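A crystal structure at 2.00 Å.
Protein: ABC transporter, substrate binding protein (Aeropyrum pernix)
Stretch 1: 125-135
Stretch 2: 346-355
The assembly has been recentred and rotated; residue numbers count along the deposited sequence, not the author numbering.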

ATOM      1  N   SER A 125       3.554  -0.432   9.618  1.00  8.82           N
ATOM      2  CA  SER A 125       4.531  -0.669  10.682  1.00  9.12           C
ATOM      3  C   SER A 125       5.045  -2.114  10.657  1.00  9.34           C
ATOM      4  O   SER A 125       6.258  -2.342  10.667  1.00  9.91           O
ATOM      5  CB  SER A 125       3.932  -0.301  12.044  1.00  9.01           C
ATOM      6  OG  SER A 125       3.386   1.010  12.022  1.00  8.90           O
ATOM      7  N   THR A 126       4.118  -3.073  10.601  1.00  9.40           N
ATOM      8  CA  THR A 126       4.437  -4.495  10.425  1.00  8.93           C
ATOM      9  C   THR A 126       5.241  -4.742   9.155  1.00  9.17           C
ATOM     10  O   THR A 126       6.189  -5.531   9.166  1.00  9.05           O
ATOM     11  CB  THR A 126       3.155  -5.348  10.368  1.00  9.29           C
ATOM     12  OG1 THR A 126       2.366  -5.095  11.539  1.00  8.44           O
ATOM     13  CG2 THR A 126       3.488  -6.836  10.279  1.00  7.74           C
ATOM     14  N   GLN A 127       4.859  -4.069   8.065  1.00  9.19           N
ATOM     15  CA  GLN A 127       5.630  -4.102   6.819  1.00  8.80           C
ATOM     16  C   GLN A 127       7.063  -3.604   7.043  1.00  8.93           C
ATOM     17  O   GLN A 127       8.027  -4.278   6.662  1.00  8.79           O
ATOM     18  CB  GLN A 127       4.941  -3.265   5.724  1.00  8.89           C
ATOM     19  CG  GLN A 127       3.685  -3.915   5.131  1.00  8.62           C
ATOM     20  CD  GLN A 127       3.151  -3.192   3.901  1.00  8.31           C
ATOM     21  OE1 GLN A 127       1.950  -2.893   3.803  1.00  9.37           O
ATOM     22  NE2 GLN A 127       4.031  -2.927   2.949  1.00  5.26           N
ATOM     23  N   ALA A 128       7.189  -2.427   7.656  1.00  9.07           N
ATOM     24  CA  ALA A 128       8.492  -1.806   7.919  1.00  9.49           C
ATOM     25  C   ALA A 128       9.377  -2.702   8.782  1.00  9.86           C
ATOM     26  O   ALA A 128      10.546  -2.916   8.469  1.00  9.84           O
ATOM     27  CB  ALA A 128       8.320  -0.445   8.581  1.00  9.51           C
ATOM     28  N   CYS A 129       8.808  -3.231   9.858  1.00 10.44           N
ATOM     29  CA  CYS A 129       9.574  -4.055  10.788  1.00 11.22           C
ATOM     30  C   CYS A 129       9.964  -5.393  10.160  1.00 11.39           C
ATOM     31  O   CYS A 129      11.030  -5.929  10.460  1.00 11.65           O
ATOM     32  CB  CYS A 129       8.819  -4.234  12.102  1.00 10.93           C
ATOM     33  SG  CYS A 129       8.631  -2.679  13.028  1.00 12.12           S
ATOM     34  N   SER A 130       9.110  -5.912   9.277  1.00 11.69           N
ATOM     35  CA  SER A 130       9.421  -7.109   8.491  1.00 11.94           C
ATOM     36  C   SER A 130      10.612  -6.888   7.567  1.00 11.79           C
ATOM     37  O   SER A 130      11.503  -7.743   7.475  1.00 11.86           O
ATOM     38  CB  SER A 130       8.207  -7.556   7.678  1.00 11.93           C
ATOM     39  OG  SER A 130       7.168  -8.010   8.531  1.00 13.89           O
ATOM     40  N   GLY A 131      10.624  -5.745   6.883  1.00 11.79           N
ATOM     41  CA  GLY A 131      11.729  -5.370   5.991  1.00 11.40           C
ATOM     42  C   GLY A 131      13.035  -5.131   6.733  1.00 11.64           C
ATOM     43  O   GLY A 131      14.113  -5.479   6.237  1.00 11.31           O
ATOM     44  N   LEU A 132      12.939  -4.533   7.923  1.00 11.57           N
ATOM     45  CA  LEU A 132      14.120  -4.224   8.734  1.00 11.55           C
ATOM     46  C   LEU A 132      14.716  -5.477   9.378  1.00 11.98           C
ATOM     47  O   LEU A 132      15.938  -5.582   9.525  1.00 12.04           O
ATOM     48  CB  LEU A 132      13.787  -3.163   9.788  1.00 11.30           C
ATOM     49  CG  LEU A 132      13.517  -1.758   9.226  1.00 11.01           C
ATOM     50  CD1 LEU A 132      12.801  -0.887  10.252  1.00  9.61           C
ATOM     51  CD2 LEU A 132      14.813  -1.088   8.722  1.00  9.82           C
ATOM     52  N   ALA A 133      13.843  -6.416   9.758  1.00 12.41           N
ATOM     53  CA  ALA A 133      14.246  -7.744  10.230  1.00 12.64           C
ATOM     54  C   ALA A 133      14.999  -8.487   9.138  1.00 12.89           C
ATOM     55  O   ALA A 133      16.018  -9.143   9.413  1.00 13.01           O
ATOM     56  CB  ALA A 133      13.024  -8.548  10.682  1.00 12.65           C
ATOM     57  N   PHE A 134      14.505  -8.385   7.901  1.00 13.28           N
ATOM     58  CA  PHE A 134      15.224  -8.914   6.739  1.00 13.58           C
ATOM     59  C   PHE A 134      16.650  -8.355   6.681  1.00 13.80           C
ATOM     60  O   PHE A 134      17.613  -9.117   6.539  1.00 13.57           O
ATOM     61  CB  PHE A 134      14.497  -8.625   5.412  1.00 13.65           C
ATOM     62  CG  PHE A 134      15.404  -8.709   4.210  1.00 13.70           C
ATOM     63  CD1 PHE A 134      15.694  -9.941   3.625  1.00 13.76           C
ATOM     64  CD2 PHE A 134      16.024  -7.568   3.710  1.00 13.15           C
ATOM     65  CE1 PHE A 134      16.561 -10.028   2.541  1.00 13.73           C
ATOM     66  CE2 PHE A 134      16.900  -7.645   2.631  1.00 13.15           C
ATOM     67  CZ  PHE A 134      17.165  -8.872   2.041  1.00 13.36           C
ATOM     68  N   LEU A 135      16.773  -7.030   6.787  1.00 13.98           N
ATOM     69  CA  LEU A 135      18.077  -6.358   6.754  1.00 14.50           C
ATOM     70  C   LEU A 135      18.996  -6.835   7.871  1.00 14.68           C
ATOM     71  O   LEU A 135      20.168  -7.130   7.632  1.00 14.54           O
ATOM     72  CB  LEU A 135      17.906  -4.836   6.852  1.00 14.90           C
ATOM     73  CG  LEU A 135      18.220  -3.903   5.673  1.00 14.85           C
ATOM     74  CD1 LEU A 135      17.799  -4.460   4.332  1.00 15.25           C
ATOM     75  CD2 LEU A 135      17.584  -2.539   5.915  1.00 14.20           C
ATOM     76  N   HIS A 346      -8.366  -5.253  12.180  1.00 11.21           N
ATOM     77  CA  HIS A 346      -8.388  -5.722  10.782  1.00 10.49           C
ATOM     78  C   HIS A 346      -7.015  -5.964  10.160  1.00 10.25           C
ATOM     79  O   HIS A 346      -6.761  -5.525   9.031  1.00 10.41           O
ATOM     80  CB  HIS A 346      -9.181  -4.757   9.887  1.00 10.42           C
ATOM     81  CG  HIS A 346     -10.635  -4.657  10.229  1.00  9.87           C
ATOM     82  ND1 HIS A 346     -11.406  -3.573   9.873  1.00 10.14           N
ATOM     83  CD2 HIS A 346     -11.461  -5.511  10.876  1.00  9.91           C
ATOM     84  CE1 HIS A 346     -12.643  -3.756  10.302  1.00 10.41           C
ATOM     85  NE2 HIS A 346     -12.702  -4.925  10.916  1.00 10.26           N
ATOM     86  N   LEU A 347      -6.140  -6.676  10.871  1.00  9.86           N
ATOM     87  CA  LEU A 347      -4.814  -7.025  10.335  1.00  9.83           C
ATOM     88  C   LEU A 347      -4.896  -8.229   9.396  1.00  9.95           C
ATOM     89  O   LEU A 347      -5.123  -9.356   9.841  1.00 10.14           O
ATOM     90  CB  LEU A 347      -3.796  -7.274  11.459  1.00  9.20           C
ATOM     91  CG  LEU A 347      -2.338  -7.526  11.040  1.00  9.24           C
ATOM     92  CD1 LEU A 347      -1.751  -6.321  10.289  1.00  8.24           C
ATOM     93  CD2 LEU A 347      -1.455  -7.898  12.237  1.00  9.57           C
ATOM     94  N   ALA A 348      -4.689  -7.986   8.102  1.00 10.00           N
ATOM     95  CA  ALA A 348      -4.948  -9.001   7.070  1.00 10.15           C
ATOM     96  C   ALA A 348      -3.984 -10.182   7.145  1.00 10.28           C
ATOM     97  O   ALA A 348      -4.399 -11.339   7.019  1.00 10.12           O
ATOM     98  CB  ALA A 348      -4.922  -8.365   5.676  1.00 10.37           C
ATOM     99  N   TYR A 349      -2.703  -9.863   7.337  1.00 10.20           N
ATOM    100  CA  TYR A 349      -1.605 -10.828   7.467  1.00 10.49           C
ATOM    101  C   TYR A 349      -0.361 -10.026   7.823  1.00 10.73           C
ATOM    102  O   TYR A 349      -0.436  -8.799   7.923  1.00 10.72           O
ATOM    103  CB  TYR A 349      -1.404 -11.669   6.190  1.00 10.17           C
ATOM    104  CG  TYR A 349      -1.202 -10.883   4.908  1.00 10.13           C
ATOM    105  CD1 TYR A 349       0.081 -10.611   4.428  1.00  9.72           C
ATOM    106  CD2 TYR A 349      -2.291 -10.435   4.160  1.00  9.69           C
ATOM    107  CE1 TYR A 349       0.273  -9.895   3.241  1.00  8.87           C
ATOM    108  CE2 TYR A 349      -2.113  -9.720   2.984  1.00  9.52           C
ATOM    109  CZ  TYR A 349      -0.828  -9.451   2.531  1.00 10.02           C
ATOM    110  OH  TYR A 349      -0.651  -8.737   1.370  1.00  9.90           O
ATOM    111  N   ARG A 350       0.772 -10.694   8.029  1.00 11.02           N
ATOM    112  CA  ARG A 350       1.973  -9.991   8.506  1.00 11.17           C
ATOM    113  C   ARG A 350       3.158  -9.999   7.538  1.00 11.31           C
ATOM    114  O   ARG A 350       3.949  -9.050   7.516  1.00 11.25           O
ATOM    115  CB  ARG A 350       2.431 -10.537   9.865  1.00 10.77           C
ATOM    116  CG  ARG A 350       1.470 -10.274  11.009  1.00 11.14           C
ATOM    117  CD  ARG A 350       2.008 -10.784  12.343  1.00 11.04           C
ATOM    118  NE  ARG A 350       2.957  -9.864  12.981  1.00 13.10           N
ATOM    119  CZ  ARG A 350       4.250 -10.127  13.195  1.00 14.45           C
ATOM    120  NH1 ARG A 350       4.783 -11.287  12.811  1.00 12.93           N
ATOM    121  NH2 ARG A 350       5.019  -9.226  13.802  1.00 14.33           N
ATOM    122  N   LYS A 351       3.302 -11.059   6.751  1.00 11.45           N
ATOM    123  CA  LYS A 351       4.521 -11.200   5.954  1.00 12.03           C
ATOM    124  C   LYS A 351       4.501 -10.387   4.655  1.00 11.20           C
ATOM    125  O   LYS A 351       3.443  -9.974   4.185  1.00 10.65           O
ATOM    126  CB  LYS A 351       4.875 -12.670   5.706  1.00 12.31           C
ATOM    127  CG  LYS A 351       3.921 -13.442   4.826  1.00 13.32           C
ATOM    128  CD  LYS A 351       4.380 -14.907   4.721  1.00 13.87           C
ATOM    129  CE  LYS A 351       4.079 -15.691   5.996  1.00 17.45           C
ATOM    130  NZ  LYS A 351       4.305 -17.166   5.797  1.00 18.35           N
ATOM    131  N   VAL A 352       5.692 -10.142   4.115  1.00 10.77           N
ATOM    132  CA  VAL A 352       5.866  -9.360   2.894  1.00 10.17           C
ATOM    133  C   VAL A 352       6.912  -9.990   1.991  1.00 10.04           C
ATOM    134  O   VAL A 352       7.714 -10.806   2.446  1.00  9.80           O
ATOM    135  CB  VAL A 352       6.297  -7.897   3.190  1.00 10.36           C
ATOM    136  CG1 VAL A 352       5.184  -7.141   3.890  1.00  9.36           C
ATOM    137  CG2 VAL A 352       7.610  -7.844   3.993  1.00  9.47           C
ATOM    138  N   PHE A 353       6.881  -9.624   0.712  1.00  9.64           N
ATOM    139  CA  PHE A 353       7.982  -9.931  -0.197  1.00  9.73           C
ATOM    140  C   PHE A 353       9.035  -8.840  -0.071  1.00  9.55           C
ATOM    141  O   PHE A 353       8.713  -7.689   0.204  1.00  9.48           O
ATOM    142  CB  PHE A 353       7.508 -10.006  -1.651  1.00  9.59           C
ATOM    143  CG  PHE A 353       6.476 -11.073  -1.913  1.00 10.02           C
ATOM    144  CD1 PHE A 353       6.842 -12.420  -1.981  1.00 10.10           C
ATOM    145  CD2 PHE A 353       5.142 -10.728  -2.123  1.00 10.23           C
ATOM    146  CE1 PHE A 353       5.883 -13.413  -2.249  1.00 10.51           C
ATOM    147  CE2 PHE A 353       4.176 -11.710  -2.387  1.00 10.08           C
ATOM    148  CZ  PHE A 353       4.550 -13.057  -2.441  1.00  9.62           C
ATOM    149  N   ILE A 354      10.295  -9.209  -0.269  1.00 10.02           N
ATOM    150  CA  ILE A 354      11.374  -8.239  -0.356  1.00  9.88           C
ATOM    151  C   ILE A 354      11.986  -8.348  -1.740  1.00 10.10           C
ATOM    152  O   ILE A 354      12.254  -9.454  -2.225  1.00 10.53           O
ATOM    153  CB  ILE A 354      12.461  -8.466   0.739  1.00 10.35           C
ATOM    154  CG1 ILE A 354      11.870  -8.302   2.157  1.00 10.12           C
ATOM    155  CG2 ILE A 354      13.678  -7.552   0.500  1.00  9.81           C
ATOM    156  CD1 ILE A 354      11.441  -6.887   2.537  1.00  9.90           C
ATOM    157  N   ILE A 355      12.211  -7.198  -2.366  1.00 10.20           N
ATOM    158  CA  ILE A 355      12.738  -7.139  -3.722  1.00 10.29           C
ATOM    159  C   ILE A 355      14.046  -6.370  -3.702  1.00 10.68           C
ATOM    160  O   ILE A 355      14.136  -5.300  -3.087  1.00 10.57           O
ATOM    161  CB  ILE A 355      11.721  -6.472  -4.711  1.00 10.36           C
ATOM    162  CG1 ILE A 355      10.401  -7.255  -4.745  1.00 10.36           C
ATOM    163  CG2 ILE A 355      12.295  -6.347  -6.119  1.00  9.68           C
ATOM    164  CD1 ILE A 355       9.412  -6.809  -3.675  1.00 11.05           C
TER
HETATM  165  O   HOH W   1       2.728  -6.747  13.708  1.00 18.84           O

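This is a mainly apolar packing of a helix against a loop and the strand that follows it, with no direct hydrogen bond across the interface and one water linking the two sides. The axes of helix 125-135 and strand 352-355 approach to 9.1 Å at 49°, and 389 Å² is buried in total. Along the helix, the contacting positions fall at i, i+4, i+8 (Thr126, Ser130, Phe134), with Gln127 and Gly131 beside them, as expected for one helical face.

At the strand, Val352 and Ile354, two residues apart, both direct CA-to-CB toward the helix. Val352 CG1 lies 3.8 Å from Gln127 CG, and Val352 CG2 lies 3.7 Å from Ser130 CB. Gly131 has no side chain, and its CA is 3.8 Å from Ile354 CD1. Ile354 CG2 sits 3.9 Å from the centroid of the Phe134 ring and 12° off its normal, a CH-pi contact over the face.

Near the loop, Thr126 CG2 approaches Arg350 O at 3.6 Å and Arg350 CB at 3.9 Å. Water 1 donates to Thr126 OG1 (2.8 Å) and accepts from Arg350 NE (3.2 Å), bridging the stretches. The Ser130 hydroxyl instead turns back onto its own helix, OG donating to Thr126 O at 2.7 Å.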